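Local atomic coordinates of MsStt7d protein (PDB entry 4IX4), a protein that probably phosphorylates protein substrates with ATP as a protein kinase, this chain being its kinase domain with ADP and magnesium bound. Residues G34-G39 with V48-K53; E64-V69 with L186-A191; T80-M85 with A112-N117. All coordinates share one frame; numbering follows the deposited sequence.

Contact 1. Residues G34-G39 with V48-K53; sequences GTVFRG and VLKNAK. With ADP (adenosine-5'-diphosphate), chain F.
Val36 and Val48, on adjacent strands, together face the nucleotide. CG1 of Val36 lies 3.6 Å from the ribose oxygen O4' of ADP, while CG2 of Val48 comes over the face of the adenine, 3.8 Å from C6. On the same side of the sheet Lys50 runs out fully extended, crossing Val36 at a slant with its CG near Val36 CG2, and its CE passes 3.8 Å from Gly34 CA. That methylene and the carbonyl O of Asn51 leave no room for a side chain on Gly34. Lys53 crosses the end of the pair, its CE 3.3 Å from Gly34 O. These groups project from the antiparallel hairpin of strands 34-41 and 45-52 in the small lobe of the kinase fold, which roofs ADP. Thr35-Asn51 and Phe37-Leu49 are its hydrogen-bonded pairs, the straightest of the four bonds being Phe37 N to Leu49 O at 2.8 Å (162°). On the other side of the sheet Asn51 holds CG between its backbone N and carbonyl carbon (chi1 73°), which lays OD1 beside Thr35. One water binds Asn51 OD1 at 2.8 Å and joins it to Thr35 OG1 and Ala52 O. The same OD1 sits at the edge of the Phe37 ring, 4.0 Å from CE2, with amide and ring planes 70° apart. Farther out, Lys50 NZ forms a salt bridge with Glu66, and Arg38 one with Glu116. Lys53 NZ is held by the carbonyl oxygens of Ser30, Gly31 and Asn32 in the preceding loop, and by Ser30 of the second subunit. A leucine in place of Lys53 would probably leave these carbonyls without their shared donor and set the loop freer to move.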
loop_
_atom_site.group_PDB
_atom_site.type_symbol
_atom_site.label_atom_id
_atom_site.label_comp_id
_atom_site.label_asym_id
_atom_site.label_seq_id
_atom_site.Cartn_x
_atom_site.Cartn_y
_atom_site.Cartn_z
ATOM N N GLY B 34 4.993 0.239 -4.105
ATOM C CA GLY B 34 5.649 1.128 -5.047
ATOM C C GLY B 34 4.692 2.088 -5.728
ATOM O O GLY B 34 3.470 1.977 -5.574
ATOM N N THR B 35 5.252 3.030 -6.484
ATOM C CA THR B 35 4.476 4.047 -7.177
ATOM C C THR B 35 4.854 4.052 -8.644
ATOM O O THR B 35 6.027 3.964 -8.982
ATOM C CB THR B 35 4.760 5.443 -6.603
ATOM O OG1 THR B 35 4.602 5.412 -5.179
ATOM C CG2 THR B 35 3.823 6.474 -7.208
ATOM N N VAL B 36 3.846 4.129 -9.506
ATOM C CA VAL B 36 4.035 4.045 -10.945
ATOM C C VAL B 36 3.748 5.400 -11.605
ATOM O O VAL B 36 2.765 6.067 -11.271
ATOM C CB VAL B 36 3.116 2.950 -11.536
ATOM C CG1 VAL B 36 3.152 2.968 -13.042
ATOM C CG2 VAL B 36 3.523 1.582 -11.009
ATOM N N PHE B 37 4.616 5.796 -12.534
ATOM C CA PHE B 37 4.489 7.057 -13.265
ATOM C C PHE B 37 4.613 6.789 -14.753
ATOM O O PHE B 37 5.269 5.829 -15.158
ATOM C CB PHE B 37 5.620 8.021 -12.888
ATOM C CG PHE B 37 5.663 8.370 -11.435
ATOM C CD1 PHE B 37 5.049 9.523 -10.968
ATOM C CD2 PHE B 37 6.337 7.560 -10.532
ATOM C CE1 PHE B 37 5.094 9.852 -9.628
ATOM C CE2 PHE B 37 6.385 7.888 -9.180
ATOM C CZ PHE B 37 5.764 9.032 -8.734
ATOM N N ARG B 38 4.003 7.641 -15.568
ATOM C CA ARG B 38 4.326 7.653 -16.990
ATOM C C ARG B 38 5.665 8.342 -17.176
ATOM O O ARG B 38 6.059 9.188 -16.374
ATOM C CB ARG B 38 3.279 8.407 -17.802
ATOM C CG ARG B 38 1.938 7.717 -17.901
ATOM C CD ARG B 38 1.055 8.448 -18.893
ATOM N NE ARG B 38 -0.302 7.917 -18.910
ATOM C CZ ARG B 38 -1.277 8.334 -18.107
ATOM N NH1 ARG B 38 -1.040 9.289 -17.217
ATOM N NH2 ARG B 38 -2.487 7.795 -18.192
ATOM N N GLY B 39 6.355 7.984 -18.246
ATOM C CA GLY B 39 7.567 8.674 -18.620
ATOM C C GLY B 39 7.767 8.675 -20.120
ATOM O O GLY B 39 7.033 8.023 -20.875
ATOM N N VAL B 48 6.585 3.335 -18.715
ATOM C CA VAL B 48 6.044 3.414 -17.371
ATOM C C VAL B 48 7.199 3.090 -16.425
ATOM O O VAL B 48 8.056 2.249 -16.732
ATOM C CB VAL B 48 4.835 2.462 -17.204
ATOM C CG1 VAL B 48 4.433 2.335 -15.767
ATOM C CG2 VAL B 48 3.670 2.981 -18.036
ATOM N N LEU B 49 7.217 3.783 -15.290
ATOM C CA LEU B 49 8.336 3.779 -14.357
ATOM C C LEU B 49 7.812 3.476 -12.969
ATOM O O LEU B 49 6.767 3.996 -12.579
ATOM C CB LEU B 49 8.986 5.160 -14.353
ATOM C CG LEU B 49 9.676 5.548 -15.664
ATOM C CD1 LEU B 49 9.672 7.066 -15.895
ATOM C CD2 LEU B 49 11.093 4.997 -15.672
ATOM N N LYS B 50 8.520 2.641 -12.217
ATOM C CA LYS B 50 8.088 2.325 -10.852
ATOM C C LYS B 50 9.243 2.449 -9.872
ATOM O O LYS B 50 10.335 1.953 -10.134
ATOM C CB LYS B 50 7.519 0.904 -10.766
ATOM C CG LYS B 50 7.046 0.504 -9.365
ATOM C CD LYS B 50 6.464 -0.899 -9.344
ATOM C CE LYS B 50 5.867 -1.222 -7.987
ATOM N NZ LYS B 50 5.120 -2.514 -8.022
ATOM N N ASN B 51 9.001 3.108 -8.740
ATOM C CA ASN B 51 9.962 3.096 -7.644
ATOM C C ASN B 51 9.305 2.559 -6.373
ATOM O O ASN B 51 8.107 2.280 -6.377
ATOM C CB ASN B 51 10.595 4.484 -7.438
ATOM C CG ASN B 51 9.647 5.486 -6.802
ATOM O OD1 ASN B 51 8.429 5.310 -6.820
ATOM N ND2 ASN B 51 10.211 6.562 -6.252
ATOM N N ALA B 52 10.082 2.387 -5.303
ATOM C CA ALA B 52 9.530 1.898 -4.041
ATOM C C ALA B 52 8.893 3.034 -3.250
ATOM O O ALA B 52 9.308 4.187 -3.364
ATOM C CB ALA B 52 10.612 1.235 -3.204
ATOM N N LYS B 53 7.887 2.703 -2.446
ATOM C CA LYS B 53 7.369 3.647 -1.451
ATOM C C LYS B 53 8.330 3.744 -0.273
ATOM O O LYS B 53 8.735 2.729 0.297
ATOM C CB LYS B 53 5.986 3.219 -0.959
ATOM C CG LYS B 53 4.897 3.403 -2.001
ATOM C CD LYS B 53 3.587 2.813 -1.521
ATOM C CE LYS B 53 2.482 2.980 -2.541
ATOM N NZ LYS B 53 1.172 2.500 -2.003
HETATM P PB ADP F . -3.436 0.155 -8.155
HETATM O O1B ADP F . -3.339 -1.346 -8.082
HETATM O O2B ADP F . -4.190 0.668 -9.361
HETATM O O3B ADP F . -3.813 0.809 -6.843
HETATM P PA ADP F . -0.992 0.218 -9.578
HETATM O O1A ADP F . -1.388 -1.163 -10.047
HETATM O O2A ADP F . 0.451 0.539 -9.243
HETATM O O3A ADP F . -1.917 0.665 -8.345
HETATM O "O5'" ADP F . -1.441 1.209 -10.760
HETATM C "C5'" ADP F . -0.501 1.419 -11.794
HETATM C "C4'" ADP F . -1.205 1.890 -13.050
HETATM O "O4'" ADP F . -0.184 1.943 -14.039
HETATM C "C3'" ADP F . -2.291 0.938 -13.527
HETATM O "O3'" ADP F . -3.504 1.647 -13.796
HETATM C "C2'" ADP F . -1.771 0.416 -14.840
HETATM O "O2'" ADP F . -2.804 0.350 -15.826
HETATM C "C1'" ADP F . -0.658 1.373 -15.249
HETATM N N9 ADP F . 0.429 0.591 -15.863
HETATM C C8 ADP F . 1.281 -0.222 -15.210
HETATM N N7 ADP F . 2.141 -0.808 -16.081
HETATM C C5 ADP F . 1.832 -0.356 -17.310
HETATM C C6 ADP F . 2.354 -0.558 -18.671
HETATM N N6 ADP F . 3.406 -1.386 -18.875
HETATM N N1 ADP F . 1.742 0.101 -19.679
HETATM C C2 ADP F . 0.704 0.929 -19.478
HETATM N N3 ADP F . 0.180 1.168 -18.258
HETATM C C4 ADP F . 0.700 0.563 -17.166
HETATM O O HOH W 1 7.144 6.061 -4.444
#

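Contact 2. Residues E64-V69 with L186-A191; sequences ECEMDV and LIDLGA. With MG (magnesium ion), chain G; ADP (adenosine-5'-diphosphate), chain F.
The Asp-Leu-Gly form of the kinase DFG motif, residues 188-190, meets the helix carrying Glu66, the partner of the ATP-site lysine. Glu66 reaches across with an extended chain, CG anti to its own N (chi1 179°), and lays its carboxylate against the backbone of Gly190, OE1 lying 3.5 Å from Gly190 CA. A side chain on Gly190 would come tight against that oxygen. The carboxylate's two oxygens have separate tasks: OE1 takes the salt bridge from Lys50, whereas OE2 accepts from two waters. One of them, 2.7 Å from Glu66 OE2, also receives the N-H of Leu189. The other spans the gap to Asp188, donating to Glu66 OE2 at 2.6 Å and to Asp188 OD1 over a longer 3.2 Å. Glu66 OE2 and Asp188 OD1 themselves stay 4.4 Å apart, bridged by that water. Asp188 OD1 also receives a weak bond from Gly190 N, which may limit the carboxylate's rotation. The other oxygen, OD2, binds the magnesium ion at 2.5 Å. Asp188 binds through OD2 alone; ADP O1A and O1B and three waters make up the rest of a six-fold shell. Leu189, in the place of the motif's usual phenylalanine, points toward the helix, its CD1 4.3 Å from Val69 CG1. Just before the motif, Ile187 puts CD1 3.6 Å from ADP C2', under the nucleotide. Around this junction, Leu109 and Trp111 of strand 106-112 pack on Glu66, Asn173 touches Asp188, and Leu186 is buried against helix 141-161, so that helix 59-76 of the small lobe is joined to the magnesium loop of the large lobe.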
loop_
_atom_site.group_PDB
_atom_site.type_symbol
_atom_site.label_atom_id
_atom_site.label_comp_id
_atom_site.label_asym_id
_atom_site.label_seq_id
_atom_site.Cartn_x
_atom_site.Cartn_y
_atom_site.Cartn_z
ATOM N N GLU B 64 13.031 -5.213 -5.607
ATOM C CA GLU B 64 14.088 -6.075 -6.126
ATOM C C GLU B 64 13.536 -7.422 -6.608
ATOM O O GLU B 64 13.951 -7.918 -7.657
ATOM C CB GLU B 64 15.206 -6.260 -5.106
ATOM C CG GLU B 64 16.059 -5.008 -4.975
ATOM C CD GLU B 64 17.021 -5.048 -3.809
ATOM O OE1 GLU B 64 16.848 -5.898 -2.913
ATOM O OE2 GLU B 64 17.945 -4.209 -3.781
ATOM N N CYS B 65 12.613 -8.011 -5.847
ATOM C CA CYS B 65 12.012 -9.264 -6.270
ATOM C C CYS B 65 11.212 -9.082 -7.560
ATOM O O CYS B 65 11.311 -9.905 -8.464
ATOM C CB CYS B 65 11.134 -9.856 -5.173
ATOM S SG CYS B 65 10.759 -11.587 -5.451
ATOM N N GLU B 66 10.441 -8.002 -7.647
ATOM C CA GLU B 66 9.707 -7.692 -8.866
ATOM C C GLU B 66 10.673 -7.565 -10.049
ATOM O O GLU B 66 10.395 -8.038 -11.162
ATOM C CB GLU B 66 8.902 -6.405 -8.697
ATOM C CG GLU B 66 8.131 -6.024 -9.937
ATOM C CD GLU B 66 7.116 -4.925 -9.688
ATOM O OE1 GLU B 66 7.005 -4.458 -8.535
ATOM O OE2 GLU B 66 6.441 -4.527 -10.654
ATOM N N MET B 67 11.802 -6.910 -9.802
ATOM C CA MET B 67 12.843 -6.782 -10.805
ATOM C C MET B 67 13.343 -8.162 -11.245
ATOM O O MET B 67 13.372 -8.456 -12.442
ATOM C CB MET B 67 14.000 -5.937 -10.264
ATOM C CG MET B 67 15.113 -5.745 -11.265
ATOM S SD MET B 67 16.384 -4.567 -10.737
ATOM C CE MET B 67 17.103 -5.414 -9.328
ATOM N N ASP B 68 13.721 -9.003 -10.278
ATOM C CA ASP B 68 14.217 -10.352 -10.571
ATOM C C ASP B 68 13.193 -11.173 -11.372
ATOM O O ASP B 68 13.534 -11.841 -12.359
ATOM C CB ASP B 68 14.552 -11.115 -9.279
ATOM C CG ASP B 68 15.714 -10.509 -8.508
ATOM O OD1 ASP B 68 16.445 -9.668 -9.066
ATOM O OD2 ASP B 68 15.901 -10.890 -7.332
ATOM N N VAL B 69 11.934 -11.140 -10.941
ATOM C CA VAL B 69 10.896 -11.897 -11.646
ATOM C C VAL B 69 10.701 -11.358 -13.069
ATOM O O VAL B 69 10.504 -12.138 -14.014
ATOM C CB VAL B 69 9.566 -11.946 -10.857
ATOM C CG1 VAL B 69 8.460 -12.613 -11.689
ATOM C CG2 VAL B 69 9.765 -12.693 -9.546
ATOM N N LEU B 186 -0.320 -9.167 -19.320
ATOM C CA LEU B 186 -0.362 -8.976 -17.879
ATOM C C LEU B 186 0.582 -7.863 -17.461
ATOM O O LEU B 186 1.648 -7.684 -18.055
ATOM C CB LEU B 186 0.041 -10.268 -17.169
ATOM C CG LEU B 186 -1.072 -11.319 -17.135
ATOM C CD1 LEU B 186 -0.506 -12.736 -16.996
ATOM C CD2 LEU B 186 -2.083 -11.016 -16.021
ATOM N N ILE B 187 0.197 -7.127 -16.423
ATOM C CA ILE B 187 1.128 -6.210 -15.779
ATOM C C ILE B 187 1.215 -6.541 -14.297
ATOM O O ILE B 187 0.433 -7.346 -13.774
ATOM C CB ILE B 187 0.715 -4.728 -15.944
ATOM C CG1 ILE B 187 -0.731 -4.522 -15.488
ATOM C CG2 ILE B 187 0.887 -4.276 -17.390
ATOM C CD1 ILE B 187 -1.139 -3.056 -15.405
ATOM N N ASP B 188 2.150 -5.885 -13.617
ATOM C CA ASP B 188 2.255 -5.966 -12.166
ATOM C C ASP B 188 2.669 -7.343 -11.662
ATOM O O ASP B 188 1.830 -8.136 -11.234
ATOM C CB ASP B 188 0.934 -5.548 -11.513
ATOM C CG ASP B 188 1.124 -5.008 -10.109
ATOM O OD1 ASP B 188 2.209 -5.225 -9.529
ATOM O OD2 ASP B 188 0.189 -4.369 -9.585
ATOM N N LEU B 189 3.967 -7.617 -11.704
ATOM C CA LEU B 189 4.507 -8.835 -11.111
ATOM C C LEU B 189 4.979 -8.618 -9.660
ATOM O O LEU B 189 5.737 -9.420 -9.116
ATOM C CB LEU B 189 5.645 -9.374 -11.988
ATOM C CG LEU B 189 5.210 -9.887 -13.370
ATOM C CD1 LEU B 189 6.387 -9.952 -14.331
ATOM C CD2 LEU B 189 4.536 -11.249 -13.232
ATOM N N GLY B 190 4.508 -7.551 -9.024
ATOM C CA GLY B 190 4.961 -7.219 -7.678
ATOM C C GLY B 190 4.568 -8.227 -6.608
ATOM O O GLY B 190 5.174 -8.276 -5.542
ATOM N N ALA B 191 3.535 -9.020 -6.873
ATOM C CA ALA B 191 3.110 -10.054 -5.933
ATOM C C ALA B 191 3.550 -11.441 -6.391
ATOM O O ALA B 191 3.328 -12.432 -5.704
ATOM C CB ALA B 191 1.594 -10.021 -5.761
HETATM MG MG MG G . -1.651 -2.982 -8.741
HETATM P PB ADP F . -3.436 0.155 -8.155
HETATM O O1B ADP F . -3.339 -1.346 -8.082
HETATM O O2B ADP F . -4.190 0.668 -9.361
HETATM O O3B ADP F . -3.813 0.809 -6.843
HETATM P PA ADP F . -0.992 0.218 -9.578
HETATM O O1A ADP F . -1.388 -1.163 -10.047
HETATM O O2A ADP F . 0.451 0.539 -9.243
HETATM O O3A ADP F . -1.917 0.665 -8.345
HETATM O "O5'" ADP F . -1.441 1.209 -10.760
HETATM C "C5'" ADP F . -0.501 1.419 -11.794
HETATM C "C4'" ADP F . -1.205 1.890 -13.050
HETATM O "O4'" ADP F . -0.184 1.943 -14.039
HETATM C "C3'" ADP F . -2.291 0.938 -13.527
HETATM O "O3'" ADP F . -3.504 1.647 -13.796
HETATM C "C2'" ADP F . -1.771 0.416 -14.840
HETATM O "O2'" ADP F . -2.804 0.350 -15.826
HETATM C "C1'" ADP F . -0.658 1.373 -15.249
HETATM N N9 ADP F . 0.429 0.591 -15.863
HETATM C C8 ADP F . 1.281 -0.222 -15.210
HETATM N N7 ADP F . 2.141 -0.808 -16.081
HETATM C C5 ADP F . 1.832 -0.356 -17.310
HETATM C C6 ADP F . 2.354 -0.558 -18.671
HETATM N N6 ADP F . 3.406 -1.386 -18.875
HETATM N N1 ADP F . 1.742 0.101 -19.679
HETATM C C2 ADP F . 0.704 0.929 -19.478
HETATM N N3 ADP F . 0.180 1.168 -18.258
HETATM C C4 ADP F . 0.700 0.563 -17.166
HETATM O O HOH W 2 5.926 -5.941 -12.943
HETATM O O HOH W 3 4.324 -3.040 -10.657
HETATM O O HOH W 4 -3.521 -3.125 -10.515
HETATM O O HOH W 5 -2.747 -4.664 -7.396
HETATM O O HOH W 6 0.310 -2.710 -7.392
#

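Contact 3. Residues T80-M85 with A112-N117; sequences TCARFM and ANEGEN. With ADP (adenosine-5'-diphosphate), chain F.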
loop_
_atom_site.group_PDB
_atom_site.type_symbol
_atom_site.label_atom_id
_atom_site.label_comp_id
_atom_site.label_asym_id
_atom_site.label_seq_id
_atom_site.Cartn_x
_atom_site.Cartn_y
_atom_site.Cartn_z
ATOM N N THR B 80 3.956 -12.464 -22.595
ATOM C CA THR B 80 2.915 -12.693 -21.595
ATOM C C THR B 80 2.625 -11.423 -20.818
ATOM O O THR B 80 1.478 -11.179 -20.444
ATOM C CB THR B 80 3.277 -13.804 -20.581
ATOM O OG1 THR B 80 4.492 -13.468 -19.884
ATOM C CG2 THR B 80 3.433 -15.145 -21.284
ATOM N N CYS B 81 3.665 -10.622 -20.582
ATOM C CA CYS B 81 3.560 -9.453 -19.711
ATOM C C CYS B 81 4.098 -8.199 -20.402
ATOM O O CYS B 81 4.752 -8.290 -21.448
ATOM C CB CYS B 81 4.356 -9.692 -18.426
ATOM S SG CYS B 81 3.837 -11.092 -17.428
ATOM N N ALA B 82 3.835 -7.029 -19.817
ATOM C CA ALA B 82 4.399 -5.787 -20.345
ATOM C C ALA B 82 5.903 -5.925 -20.580
ATOM O O ALA B 82 6.621 -6.475 -19.748
ATOM C CB ALA B 82 4.127 -4.624 -19.404
ATOM N N ARG B 83 6.373 -5.406 -21.708
ATOM C CA ARG B 83 7.782 -5.495 -22.061
ATOM C C ARG B 83 8.653 -4.795 -21.031
ATOM O O ARG B 83 8.473 -3.613 -20.766
ATOM C CB ARG B 83 8.020 -4.883 -23.435
ATOM C CG ARG B 83 9.482 -4.870 -23.838
ATOM C CD ARG B 83 9.653 -4.705 -25.341
ATOM N NE ARG B 83 9.049 -3.480 -25.869
ATOM C CZ ARG B 83 9.690 -2.323 -26.017
ATOM N NH1 ARG B 83 10.962 -2.208 -25.656
ATOM N NH2 ARG B 83 9.052 -1.273 -26.517
ATOM N N PHE B 84 9.601 -5.540 -20.473
ATOM C CA PHE B 84 10.477 -5.044 -19.414
ATOM C C PHE B 84 11.748 -4.441 -20.006
ATOM O O PHE B 84 12.475 -5.103 -20.756
ATOM C CB PHE B 84 10.810 -6.186 -18.446
ATOM C CG PHE B 84 11.735 -5.800 -17.327
ATOM C CD1 PHE B 84 11.412 -4.767 -16.461
ATOM C CD2 PHE B 84 12.918 -6.490 -17.119
ATOM C CE1 PHE B 84 12.265 -4.422 -15.423
ATOM C CE2 PHE B 84 13.773 -6.146 -16.074
ATOM C CZ PHE B 84 13.441 -5.114 -15.228
ATOM N N MET B 85 12.010 -3.181 -19.664
ATOM C CA MET B 85 13.120 -2.439 -20.251
ATOM C C MET B 85 14.314 -2.287 -19.317
ATOM O O MET B 85 15.326 -1.712 -19.703
ATOM C CB MET B 85 12.642 -1.075 -20.768
ATOM C CG MET B 85 11.552 -1.198 -21.839
ATOM S SD MET B 85 10.874 0.381 -22.394
ATOM C CE MET B 85 12.267 0.988 -23.341
ATOM N N ALA B 112 7.770 -0.762 -21.266
ATOM C CA ALA B 112 7.046 -0.103 -22.341
ATOM C C ALA B 112 5.627 0.211 -21.872
ATOM O O ALA B 112 4.997 -0.592 -21.180
ATOM C CB ALA B 112 6.990 -1.002 -23.561
ATOM N N ASN B 113 5.113 1.373 -22.258
ATOM C CA ASN B 113 3.696 1.650 -22.053
ATOM C C ASN B 113 2.901 0.823 -23.065
ATOM O O ASN B 113 2.958 1.083 -24.272
ATOM C CB ASN B 113 3.405 3.143 -22.216
ATOM C CG ASN B 113 1.962 3.490 -21.917
ATOM O OD1 ASN B 113 1.059 2.714 -22.207
ATOM N ND2 ASN B 113 1.737 4.663 -21.335
ATOM N N GLU B 114 2.190 -0.190 -22.577
ATOM C CA GLU B 114 1.507 -1.144 -23.452
ATOM C C GLU B 114 0.134 -0.666 -23.918
ATOM O O GLU B 114 -0.484 -1.280 -24.788
ATOM C CB GLU B 114 1.372 -2.497 -22.750
ATOM C CG GLU B 114 2.715 -3.170 -22.468
ATOM C CD GLU B 114 3.387 -3.738 -23.709
ATOM O OE1 GLU B 114 2.755 -3.785 -24.791
ATOM O OE2 GLU B 114 4.557 -4.159 -23.589
ATOM N N GLY B 115 -0.332 0.437 -23.348
ATOM C CA GLY B 115 -1.612 0.999 -23.734
ATOM C C GLY B 115 -2.256 1.751 -22.592
ATOM O O GLY B 115 -1.982 1.479 -21.421
ATOM N N GLU B 116 -3.126 2.695 -22.922
ATOM C CA GLU B 116 -3.660 3.583 -21.898
ATOM C C GLU B 116 -4.861 2.995 -21.162
ATOM O O GLU B 116 -5.376 3.591 -20.213
ATOM C CB GLU B 116 -3.955 4.973 -22.474
ATOM C CG GLU B 116 -2.709 5.858 -22.562
ATOM C CD GLU B 116 -2.018 6.027 -21.211
ATOM O OE1 GLU B 116 -2.694 5.868 -20.172
ATOM O OE2 GLU B 116 -0.799 6.312 -21.182
ATOM N N ASN B 117 -5.332 1.825 -21.581
ATOM C CA ASN B 117 -6.545 1.266 -20.978
ATOM C C ASN B 117 -6.437 -0.187 -20.518
ATOM O O ASN B 117 -5.944 -1.048 -21.247
ATOM C CB ASN B 117 -7.747 1.422 -21.915
ATOM C CG ASN B 117 -8.187 2.865 -22.070
ATOM O OD1 ASN B 117 -8.618 3.503 -21.110
ATOM N ND2 ASN B 117 -8.098 3.380 -23.289
HETATM P PB ADP F . -3.436 0.155 -8.155
HETATM O O1B ADP F . -3.339 -1.346 -8.082
HETATM O O2B ADP F . -4.190 0.668 -9.361
HETATM O O3B ADP F . -3.813 0.809 -6.843
HETATM P PA ADP F . -0.992 0.218 -9.578
HETATM O O1A ADP F . -1.388 -1.163 -10.047
HETATM O O2A ADP F . 0.451 0.539 -9.243
HETATM O O3A ADP F . -1.917 0.665 -8.345
HETATM O "O5'" ADP F . -1.441 1.209 -10.760
HETATM C "C5'" ADP F . -0.501 1.419 -11.794
HETATM C "C4'" ADP F . -1.205 1.890 -13.050
HETATM O "O4'" ADP F . -0.184 1.943 -14.039
HETATM C "C3'" ADP F . -2.291 0.938 -13.527
HETATM O "O3'" ADP F . -3.504 1.647 -13.796
HETATM C "C2'" ADP F . -1.771 0.416 -14.840
HETATM O "O2'" ADP F . -2.804 0.350 -15.826
HETATM C "C1'" ADP F . -0.658 1.373 -15.249
HETATM N N9 ADP F . 0.429 0.591 -15.863
HETATM C C8 ADP F . 1.281 -0.222 -15.210
HETATM N N7 ADP F . 2.141 -0.808 -16.081
HETATM C C5 ADP F . 1.832 -0.356 -17.310
HETATM C C6 ADP F . 2.354 -0.558 -18.671
HETATM N N6 ADP F . 3.406 -1.386 -18.875
HETATM N N1 ADP F . 1.742 0.101 -19.679
HETATM C C2 ADP F . 0.704 0.929 -19.478
HETATM N N3 ADP F . 0.180 1.168 -18.258
HETATM C C4 ADP F . 0.700 0.563 -17.166
HETATM O O HOH W 7 6.008 -3.852 -26.003
#
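Two hydrogen bonds join Arg83 to the opposing segment. Its N-H runs almost straight into Glu114 OE2 (2.9 Å, 176°), meeting the carboxylate on its anti side, and its carbonyl O receives Ala112 N at 3.0 Å. Glu114 makes this possible by bending at chi2 (-73°), which folds the chain back toward Ala82. A water donates to the same OE2 and accepts from Arg83 NE in the plane of the guanidinium, while Glu114 OE1 has a salt bridge to Lys185. Packing fills the rest: Ala112 CB lies over one guanidinium face of Arg83, 3.6 Å from NH2; Met85 SD sits 3.5 Å from Ala112 N; and Ala82 CB touches Glu114 CG at 3.7 Å. Toward the nucleotide, ADP N6 donates to Ala112 O at 2.9 Å, and Glu114 N donates to ADP N1 at 2.9 Å. Ala82 CB also borders the exocyclic N6. Asn113 OD1 accepts Gly115 N in an Asx turn beside C2 of the adenine. The paired donor and acceptor of 112-114, read by the adenine edge, are those of the hinge between the lobes of a protein kinase.

How the contacts relate
From the N terminus, contact 1 closes first, as a short hairpin in the sheet of the small lobe. The chain then enters helix 59-76, where contact 2 opens, to close only at 186-191 after the chain has run through strands 84-90 and 106-112 and then into the large lobe. Contact 3 is nested inside that loop, joining the approach to strand 84-90 to the exit of strand 106-112. None cross. Salt bridges tie contact 1 to each of the others, and contacts 2 and 3 meet through probable backbone hydrogen bonds of Leu186 to Thr80 and Ala82. All three border one ADP: sheet, magnesium loop and hinge.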